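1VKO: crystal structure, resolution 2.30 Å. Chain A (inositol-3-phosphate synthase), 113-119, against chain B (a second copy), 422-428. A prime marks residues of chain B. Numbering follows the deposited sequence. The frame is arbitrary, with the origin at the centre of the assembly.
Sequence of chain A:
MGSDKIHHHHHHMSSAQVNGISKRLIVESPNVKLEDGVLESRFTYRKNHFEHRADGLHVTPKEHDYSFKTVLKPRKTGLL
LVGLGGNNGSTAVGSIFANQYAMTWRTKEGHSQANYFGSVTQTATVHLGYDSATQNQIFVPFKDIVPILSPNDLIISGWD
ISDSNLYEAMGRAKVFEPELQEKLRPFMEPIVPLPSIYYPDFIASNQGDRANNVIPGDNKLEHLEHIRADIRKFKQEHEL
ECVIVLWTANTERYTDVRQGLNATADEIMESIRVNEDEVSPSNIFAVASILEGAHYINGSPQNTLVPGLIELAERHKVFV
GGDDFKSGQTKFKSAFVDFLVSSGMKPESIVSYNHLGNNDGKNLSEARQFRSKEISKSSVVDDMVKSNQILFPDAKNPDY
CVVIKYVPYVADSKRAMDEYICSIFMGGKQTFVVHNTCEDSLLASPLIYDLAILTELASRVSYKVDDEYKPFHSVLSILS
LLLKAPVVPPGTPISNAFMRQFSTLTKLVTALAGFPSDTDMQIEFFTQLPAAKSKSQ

Chain A, residues 113-119: QANYFGS
Chain B 422-428: CSIFMGG

Loops that meet across a subunit interface need not pair backbone to backbone as strands do, and may rely instead on a few side chains that reach across to backbone groups. The contact between two copies of inositol-3-phosphate synthase, burying 390 Å² over both stretches, is a compact example built round Phe117, Phe425′ and Met426′.

The register is set by two close approaches, 4.1 Å from Phe117 CA to Phe425′ CA and 5.0 Å from Asn115 CA to Met426′ CA. As chain A advances, chain B therefore runs backward. Asn115 is extended (phi/psi -152/-174°), Tyr116 lies at -124/37°, and a type II turn from Tyr116 to Ser119 follows, with Phe117 at -63/154° and Gly118 at 73/8°. A weak bond from Ser119 N to Tyr116 O, 3.4 Å, closes it. In chain B, the strand residues Cys422′ and Ser423′ lead into a tight bend. Phe425′ (-42/127°), Met426′ (57/39°) and Gly427′ (69/6°) carry the chain round, so that Ile424′ N donates to Gly428′ O at 3.1 Å and Gly428′ N to Phe425′ O, also at 3.1 Å.

Phe117, chi1 m (-79°) and chi2 13°, gives up the most area. Its CB lies 3.3 Å from Ile424′ C, and its ring presents an edge to the strand carbonyl, with CD2 3.8 Å from Ser423′ O. Phe425′ answers with chi1 t (-165°) and chi2 59°. Its CB sits 3.1 Å from Phe117 O, which lies near the plane of the Phe425′ ring, at its edge. Further out, Phe425′ CE1 comes within 3.2 Å of Asn115 O and 3.5 Å of Tyr116 CD1. One ring thus spans three consecutive residues of chain A. Proximity alone does not make a hydrogen bond: Phe117 O and Phe425′ N are 3.3 Å apart, but the angle is poor.

The polar clasp is at Met426′. Its N donates to Asn115 OD1 at 2.7 Å with an angle of 142°. Asn115, chi1 p (62°) and chi2 29°, has a CA-to-CB bond pointing sideways, yet its amide end comes nearer chain B. The same OD1 weakly accepts from Phe117 N at 3.4 Å, nearly linear at 174°, tying the crossing bond to the local fold. Met426′ itself, with all three chi angles m (-68, -71, -71°), starts away from chain A, but its folded side chain brings SD 3.9 Å from Ala114 CB and 3.7 Å from Asn115 N, which donates a weak bond to the sulfur.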

# COMPACT_ATOMS: atom_id res chain seq x y z
N GLN A 113 -28.96 -3.76 7.75
CA GLN A 113 -29.78 -3.65 8.95
C GLN A 113 -28.93 -2.94 10.00
O GLN A 113 -27.66 -3.07 9.99
CB GLN A 113 -30.12 -5.04 9.47
CG GLN A 113 -31.36 -5.14 10.38
N ALA A 114 -29.59 -2.20 10.90
CA ALA A 114 -28.93 -1.66 12.10
C ALA A 114 -28.22 -2.75 12.91
O ALA A 114 -28.73 -3.89 13.01
CB ALA A 114 -29.92 -0.93 12.96
N ASN A 115 -27.04 -2.44 13.44
CA ASN A 115 -26.42 -3.29 14.45
C ASN A 115 -25.49 -2.53 15.39
O ASN A 115 -25.44 -1.30 15.34
CB ASN A 115 -25.70 -4.49 13.81
CG ASN A 115 -24.56 -4.08 12.88
OD1 ASN A 115 -23.93 -3.04 13.07
ND2 ASN A 115 -24.28 -4.92 11.90
N TYR A 116 -24.79 -3.26 16.26
CA TYR A 116 -23.85 -2.70 17.23
C TYR A 116 -22.50 -3.32 17.06
O TYR A 116 -21.81 -3.52 18.03
CB TYR A 116 -24.27 -2.89 18.72
CG TYR A 116 -25.44 -1.99 19.15
CD1 TYR A 116 -25.35 -0.61 19.03
CD2 TYR A 116 -26.62 -2.52 19.64
CE1 TYR A 116 -26.39 0.20 19.36
CE2 TYR A 116 -27.68 -1.70 20.01
CZ TYR A 116 -27.55 -0.35 19.86
OH TYR A 116 -28.59 0.48 20.17
N PHE A 117 -22.08 -3.59 15.83
CA PHE A 117 -20.72 -4.10 15.63
C PHE A 117 -19.65 -3.07 16.08
O PHE A 117 -19.88 -1.86 16.12
CB PHE A 117 -20.48 -4.52 14.18
CG PHE A 117 -21.06 -5.87 13.83
CD1 PHE A 117 -21.98 -6.51 14.67
CD2 PHE A 117 -20.71 -6.47 12.61
CE1 PHE A 117 -22.53 -7.75 14.33
CE2 PHE A 117 -21.26 -7.72 12.24
CZ PHE A 117 -22.19 -8.36 13.10
N GLY A 118 -18.48 -3.58 16.44
CA GLY A 118 -17.45 -2.72 16.95
C GLY A 118 -17.66 -2.20 18.34
O GLY A 118 -16.89 -1.34 18.78
N SER A 119 -18.69 -2.69 19.04
CA SER A 119 -18.86 -2.49 20.49
C SER A 119 -18.20 -3.70 21.16
O SER A 119 -18.60 -4.81 20.89
CB SER A 119 -20.36 -2.46 20.83
OG SER A 119 -20.63 -2.06 22.18
N CYS B 422 -13.47 -5.81 6.62
CA CYS B 422 -14.29 -6.16 7.75
C CYS B 422 -15.55 -5.37 7.66
O CYS B 422 -15.55 -4.28 7.12
CB CYS B 422 -13.59 -5.81 9.07
SG CYS B 422 -12.14 -6.83 9.33
N SER B 423 -16.61 -5.94 8.20
CA SER B 423 -17.83 -5.19 8.50
C SER B 423 -17.79 -4.77 9.98
O SER B 423 -17.45 -5.55 10.89
CB SER B 423 -19.08 -5.98 8.13
OG SER B 423 -18.96 -7.33 8.55
N ILE B 424 -18.10 -3.50 10.21
CA ILE B 424 -18.05 -2.87 11.53
C ILE B 424 -19.46 -2.35 11.88
O ILE B 424 -20.44 -2.79 11.28
CB ILE B 424 -16.93 -1.74 11.54
CG1 ILE B 424 -17.20 -0.66 10.47
CG2 ILE B 424 -15.48 -2.37 11.30
CD1 ILE B 424 -16.40 0.65 10.65
N PHE B 425 -19.56 -1.44 12.84
CA PHE B 425 -20.80 -0.76 13.23
C PHE B 425 -21.73 -0.30 12.07
O PHE B 425 -21.31 0.41 11.14
CB PHE B 425 -20.43 0.45 14.10
CG PHE B 425 -21.60 1.05 14.87
CD1 PHE B 425 -22.33 0.29 15.78
CD2 PHE B 425 -21.93 2.40 14.73
CE1 PHE B 425 -23.39 0.86 16.51
CE2 PHE B 425 -22.98 2.98 15.47
CZ PHE B 425 -23.71 2.20 16.36
N MET B 426 -23.00 -0.70 12.14
CA MET B 426 -24.06 -0.20 11.24
C MET B 426 -23.75 -0.41 9.75
O MET B 426 -24.00 0.49 8.92
CB MET B 426 -24.34 1.31 11.48
CG MET B 426 -25.00 1.67 12.81
SD MET B 426 -26.70 1.20 12.98
CE MET B 426 -27.51 2.30 11.87
N GLY B 427 -23.16 -1.58 9.44
CA GLY B 427 -22.95 -2.02 8.05
C GLY B 427 -21.90 -1.18 7.32
O GLY B 427 -21.68 -1.31 6.10
N GLY B 428 -21.26 -0.30 8.08
CA GLY B 428 -20.02 0.33 7.64
C GLY B 428 -18.98 -0.72 7.34
O GLY B 428 -19.11 -1.89 7.74